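Local coordinates for protein beta-1,4-galactanase (Thielavia heterothallica, PDB 1HJS) that hydrolyses the beta-1,4-galactosidic linkages of type I arabinogalactans as a family 53 glycoside hydrolase, at residues Leu59-Lys70 with Ala116-Ile125. Numbering follows the deposited sequence.
Sequences LDYNIAIAKRAK and AANKLQNAGI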
loop_
_atom_site.group_PDB
_atom_site.type_symbol
_atom_site.label_atom_id
_atom_site.label_comp_id
_atom_site.label_asym_id
_atom_site.label_seq_id
_atom_site.Cartn_x
_atom_site.Cartn_y
_atom_site.Cartn_z
ATOM N N LEU A 59 11.256 -6.256 -10.056
ATOM C CA LEU A 59 10.201 -6.440 -11.050
ATOM C C LEU A 59 9.912 -7.891 -11.438
ATOM O O LEU A 59 8.748 -8.271 -11.584
ATOM C CB LEU A 59 10.497 -5.606 -12.303
ATOM C CG LEU A 59 9.306 -5.403 -13.248
ATOM C CD1 LEU A 59 8.126 -4.794 -12.489
ATOM C CD2 LEU A 59 9.717 -4.498 -14.397
ATOM N N ASP A 60 10.953 -8.702 -11.609
ATOM C CA ASP A 60 10.744 -10.103 -11.972
ATOM C C ASP A 60 9.955 -10.826 -10.889
ATOM O O ASP A 60 9.056 -11.612 -11.177
ATOM C CB ASP A 60 12.076 -10.825 -12.181
ATOM C CG ASP A 60 12.759 -10.427 -13.474
ATOM O OD1 ASP A 60 12.049 -10.039 -14.426
ATOM O OD2 ASP A 60 14.001 -10.520 -13.538
ATOM N N TYR A 61 10.318 -10.561 -9.639
ATOM C CA TYR A 61 9.653 -11.165 -8.491
ATOM C C TYR A 61 8.175 -10.803 -8.528
ATOM O O TYR A 61 7.305 -11.650 -8.333
ATOM C CB TYR A 61 10.303 -10.642 -7.203
ATOM C CG TYR A 61 9.662 -11.111 -5.914
ATOM C CD1 TYR A 61 8.494 -10.523 -5.431
ATOM C CD2 TYR A 61 10.244 -12.134 -5.163
ATOM C CE1 TYR A 61 7.920 -10.942 -4.222
ATOM C CE2 TYR A 61 9.683 -12.558 -3.961
ATOM C CZ TYR A 61 8.524 -11.963 -3.495
ATOM O OH TYR A 61 7.968 -12.403 -2.311
ATOM N N ASN A 62 7.896 -9.534 -8.802
ATOM C CA ASN A 62 6.528 -9.042 -8.862
ATOM C C ASN A 62 5.721 -9.559 -10.046
ATOM O O ASN A 62 4.519 -9.788 -9.931
ATOM C CB ASN A 62 6.539 -7.519 -8.852
ATOM C CG ASN A 62 6.594 -6.964 -7.450
ATOM O OD1 ASN A 62 5.593 -6.973 -6.736
ATOM N ND2 ASN A 62 7.770 -6.501 -7.037
ATOM N N ILE A 63 6.371 -9.735 -11.190
ATOM C CA ILE A 63 5.659 -10.251 -12.351
ATOM C C ILE A 63 5.272 -11.700 -12.077
ATOM O O ILE A 63 4.174 -12.137 -12.416
ATOM C CB ILE A 63 6.528 -10.151 -13.633
ATOM C CG1 ILE A 63 6.601 -8.685 -14.074
ATOM C CG2 ILE A 63 5.938 -11.022 -14.748
ATOM C CD1 ILE A 63 7.553 -8.418 -15.219
ATOM N N ALA A 64 6.165 -12.439 -11.430
ATOM C CA ALA A 64 5.887 -13.838 -11.118
ATOM C C ALA A 64 4.655 -13.989 -10.220
ATOM O O ALA A 64 3.766 -14.795 -10.513
ATOM C CB ALA A 64 7.100 -14.483 -10.461
ATOM N N ILE A 65 4.583 -13.225 -9.131
ATOM C CA ILE A 65 3.422 -13.359 -8.258
ATOM C C ILE A 65 2.186 -12.674 -8.831
ATOM O O ILE A 65 1.064 -13.080 -8.539
ATOM C CB ILE A 65 3.705 -12.856 -6.819
ATOM C CG1 ILE A 65 4.088 -11.375 -6.816
ATOM C CG2 ILE A 65 4.828 -13.684 -6.205
ATOM C CD1 ILE A 65 4.277 -10.815 -5.407
ATOM N N ALA A 66 2.385 -11.652 -9.660
ATOM C CA ALA A 66 1.249 -10.972 -10.283
ATOM C C ALA A 66 0.521 -11.958 -11.202
ATOM O O ALA A 66 -0.706 -11.952 -11.281
ATOM C CB ALA A 66 1.716 -9.760 -11.077
ATOM N N LYS A 67 1.284 -12.796 -11.905
ATOM C CA LYS A 67 0.691 -13.798 -12.789
ATOM C C LYS A 67 -0.145 -14.763 -11.956
ATOM O O LYS A 67 -1.220 -15.178 -12.372
ATOM C CB LYS A 67 1.781 -14.570 -13.541
ATOM C CG LYS A 67 2.437 -13.799 -14.668
ATOM C CD LYS A 67 3.602 -14.590 -15.222
ATOM C CE LYS A 67 4.231 -13.897 -16.409
ATOM N NZ LYS A 67 5.439 -14.634 -16.900
ATOM N N ARG A 68 0.353 -15.110 -10.773
ATOM C CA ARG A 68 -0.356 -16.029 -9.889
ATOM C C ARG A 68 -1.637 -15.383 -9.384
ATOM O O ARG A 68 -2.678 -16.036 -9.293
ATOM C CB ARG A 68 0.534 -16.428 -8.705
ATOM C CG ARG A 68 1.602 -17.454 -9.066
ATOM C CD ARG A 68 2.582 -17.670 -7.916
ATOM N NE ARG A 68 1.913 -18.051 -6.676
ATOM C CZ ARG A 68 2.543 -18.284 -5.530
ATOM N NH1 ARG A 68 3.869 -18.178 -5.458
ATOM N NH2 ARG A 68 1.849 -18.622 -4.450
ATOM N N ALA A 69 -1.559 -14.093 -9.064
ATOM C CA ALA A 69 -2.727 -13.368 -8.578
ATOM C C ALA A 69 -3.782 -13.342 -9.679
ATOM O O ALA A 69 -4.965 -13.604 -9.436
ATOM C CB ALA A 69 -2.339 -11.934 -8.180
ATOM N N LYS A 70 -3.338 -13.012 -10.888
ATOM C CA LYS A 70 -4.219 -12.957 -12.049
ATOM C C LYS A 70 -4.932 -14.300 -12.257
ATOM O O LYS A 70 -6.133 -14.337 -12.534
ATOM C CB LYS A 70 -3.401 -12.598 -13.296
ATOM C CG LYS A 70 -4.197 -12.554 -14.595
ATOM C CD LYS A 70 -3.285 -12.227 -15.771
ATOM C CE LYS A 70 -4.054 -12.193 -17.083
ATOM N NZ LYS A 70 -3.141 -11.984 -18.238
ATOM N N ALA A 116 9.074 -0.316 -16.701
ATOM C CA ALA A 116 8.401 -1.267 -15.825
ATOM C C ALA A 116 6.968 -1.514 -16.294
ATOM O O ALA A 116 6.518 -2.654 -16.351
ATOM C CB ALA A 116 8.402 -0.748 -14.390
ATOM N N ALA A 117 6.260 -0.438 -16.626
ATOM C CA ALA A 117 4.879 -0.544 -17.091
ATOM C C ALA A 117 4.784 -1.393 -18.355
ATOM O O ALA A 117 3.893 -2.234 -18.478
ATOM C CB ALA A 117 4.299 0.847 -17.352
ATOM N N ASN A 118 5.697 -1.164 -19.294
ATOM C CA ASN A 118 5.695 -1.929 -20.540
ATOM C C ASN A 118 6.001 -3.400 -20.286
ATOM O O ASN A 118 5.418 -4.281 -20.917
ATOM C CB ASN A 118 6.711 -1.355 -21.534
ATOM C CG ASN A 118 6.289 -0.008 -22.086
ATOM O OD1 ASN A 118 5.099 0.297 -22.164
ATOM N ND2 ASN A 118 7.262 0.799 -22.491
ATOM N N LYS A 119 6.919 -3.668 -19.361
ATOM C CA LYS A 119 7.273 -5.049 -19.046
ATOM C C LYS A 119 6.096 -5.757 -18.395
ATOM O O LYS A 119 5.880 -6.946 -18.616
ATOM C CB LYS A 119 8.505 -5.096 -18.142
ATOM C CG LYS A 119 9.784 -4.719 -18.874
ATOM C CD LYS A 119 10.998 -4.719 -17.959
ATOM C CE LYS A 119 12.262 -4.354 -18.735
ATOM N NZ LYS A 119 13.424 -4.130 -17.831
ATOM N N LEU A 120 5.331 -5.024 -17.595
ATOM C CA LEU A 120 4.156 -5.602 -16.954
ATOM C C LEU A 120 3.138 -5.937 -18.046
ATOM O O LEU A 120 2.581 -7.038 -18.078
ATOM C CB LEU A 120 3.553 -4.610 -15.956
ATOM C CG LEU A 120 4.328 -4.481 -14.640
ATOM C CD1 LEU A 120 3.876 -3.241 -13.875
ATOM C CD2 LEU A 120 4.108 -5.738 -13.808
ATOM N N GLN A 121 2.911 -4.981 -18.941
ATOM C CA GLN A 121 1.979 -5.171 -20.048
ATOM C C GLN A 121 2.382 -6.396 -20.873
ATOM O O GLN A 121 1.541 -7.234 -21.209
ATOM C CB GLN A 121 1.971 -3.921 -20.936
ATOM C CG GLN A 121 1.206 -4.053 -22.255
ATOM C CD GLN A 121 -0.259 -4.397 -22.072
ATOM O OE1 GLN A 121 -0.885 -4.010 -21.085
ATOM N NE2 GLN A 121 -0.818 -5.118 -23.041
ATOM N N ASN A 122 3.671 -6.497 -21.188
ATOM C CA ASN A 122 4.178 -7.610 -21.984
ATOM C C ASN A 122 4.034 -8.961 -21.300
ATOM O O ASN A 122 4.067 -10.005 -21.958
ATOM C CB ASN A 122 5.642 -7.372 -22.358
ATOM C CG ASN A 122 5.813 -6.197 -23.300
ATOM O OD1 ASN A 122 4.860 -5.769 -23.951
ATOM N ND2 ASN A 122 7.033 -5.681 -23.391
ATOM N N ALA A 123 3.879 -8.937 -19.981
ATOM C CA ALA A 123 3.708 -10.159 -19.207
ATOM C C ALA A 123 2.221 -10.423 -18.981
ATOM O O ALA A 123 1.851 -11.349 -18.260
ATOM C CB ALA A 123 4.429 -10.039 -17.872
ATOM N N GLY A 124 1.375 -9.603 -19.602
ATOM C CA GLY A 124 -0.061 -9.767 -19.463
ATOM C C GLY A 124 -0.612 -9.250 -18.145
ATOM O O GLY A 124 -1.712 -9.626 -17.728
ATOM N N ILE A 125 0.151 -8.383 -17.488
ATOM C CA ILE A 125 -0.275 -7.824 -16.210
ATOM C C ILE A 125 -0.668 -6.353 -16.333
ATOM O O ILE A 125 0.173 -5.503 -16.617
ATOM C CB ILE A 125 0.849 -7.936 -15.146
ATOM C CG1 ILE A 125 1.275 -9.399 -14.979
ATOM C CG2 ILE A 125 0.375 -7.355 -13.818
ATOM C CD1 ILE A 125 0.158 -10.325 -14.538
HETATM O O HOH W 1 -0.352 -13.012 -18.116
#
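Ile125 lays its CD1 methyl against the helix 59-71 backbone, 3.7 Å from Ala66 C, while its CG1 and CG2 both reach Ala66 CB. CG1 stands anti to the carbonyl carbon (chi1 -57°), and CD1 also lies near Lys67 CG and, at 4.1 Å, Lys70 CD. Cutting Ile125 back to an alanine would remove CG1, CG2 and CD1, and would probably open a gap beside Ala66 and leave the Lys70 chain less firmly backed. Further toward the helix start, Ile63 divides its branches: CG2 meets Ala123 CB at 3.6 Å, whereas CG1 packs on Leu120 CD2 at 3.9 Å. Leu59 closes this end, its CD2 lying 3.8 Å from Ala116 CA and equally near the CD methylene of Lys119, whose ammonium pairs with Asp115.

The polar grip lies at the other end. Lys70, fully extended, brings NZ within 2.8 Å of Gly124 O. The donor is tilted 19° from the carbonyl plane. A water bridges the same NZ to Ala123 O, so two successive carbonyls are tied to one ammonium. Ala123 and Gly124 lie in the Schellman motif that ends the helix 102-122, with Gly124, of positive phi, as its C-prime residue: Ile125 N bonds to Leu120 O at 2.8 Å, and Gly124 N to Gln121 O. The segment axes cross at -35°, 10.7 Å apart, joining successive outer helices of the (beta/alpha)8 TIM barrel.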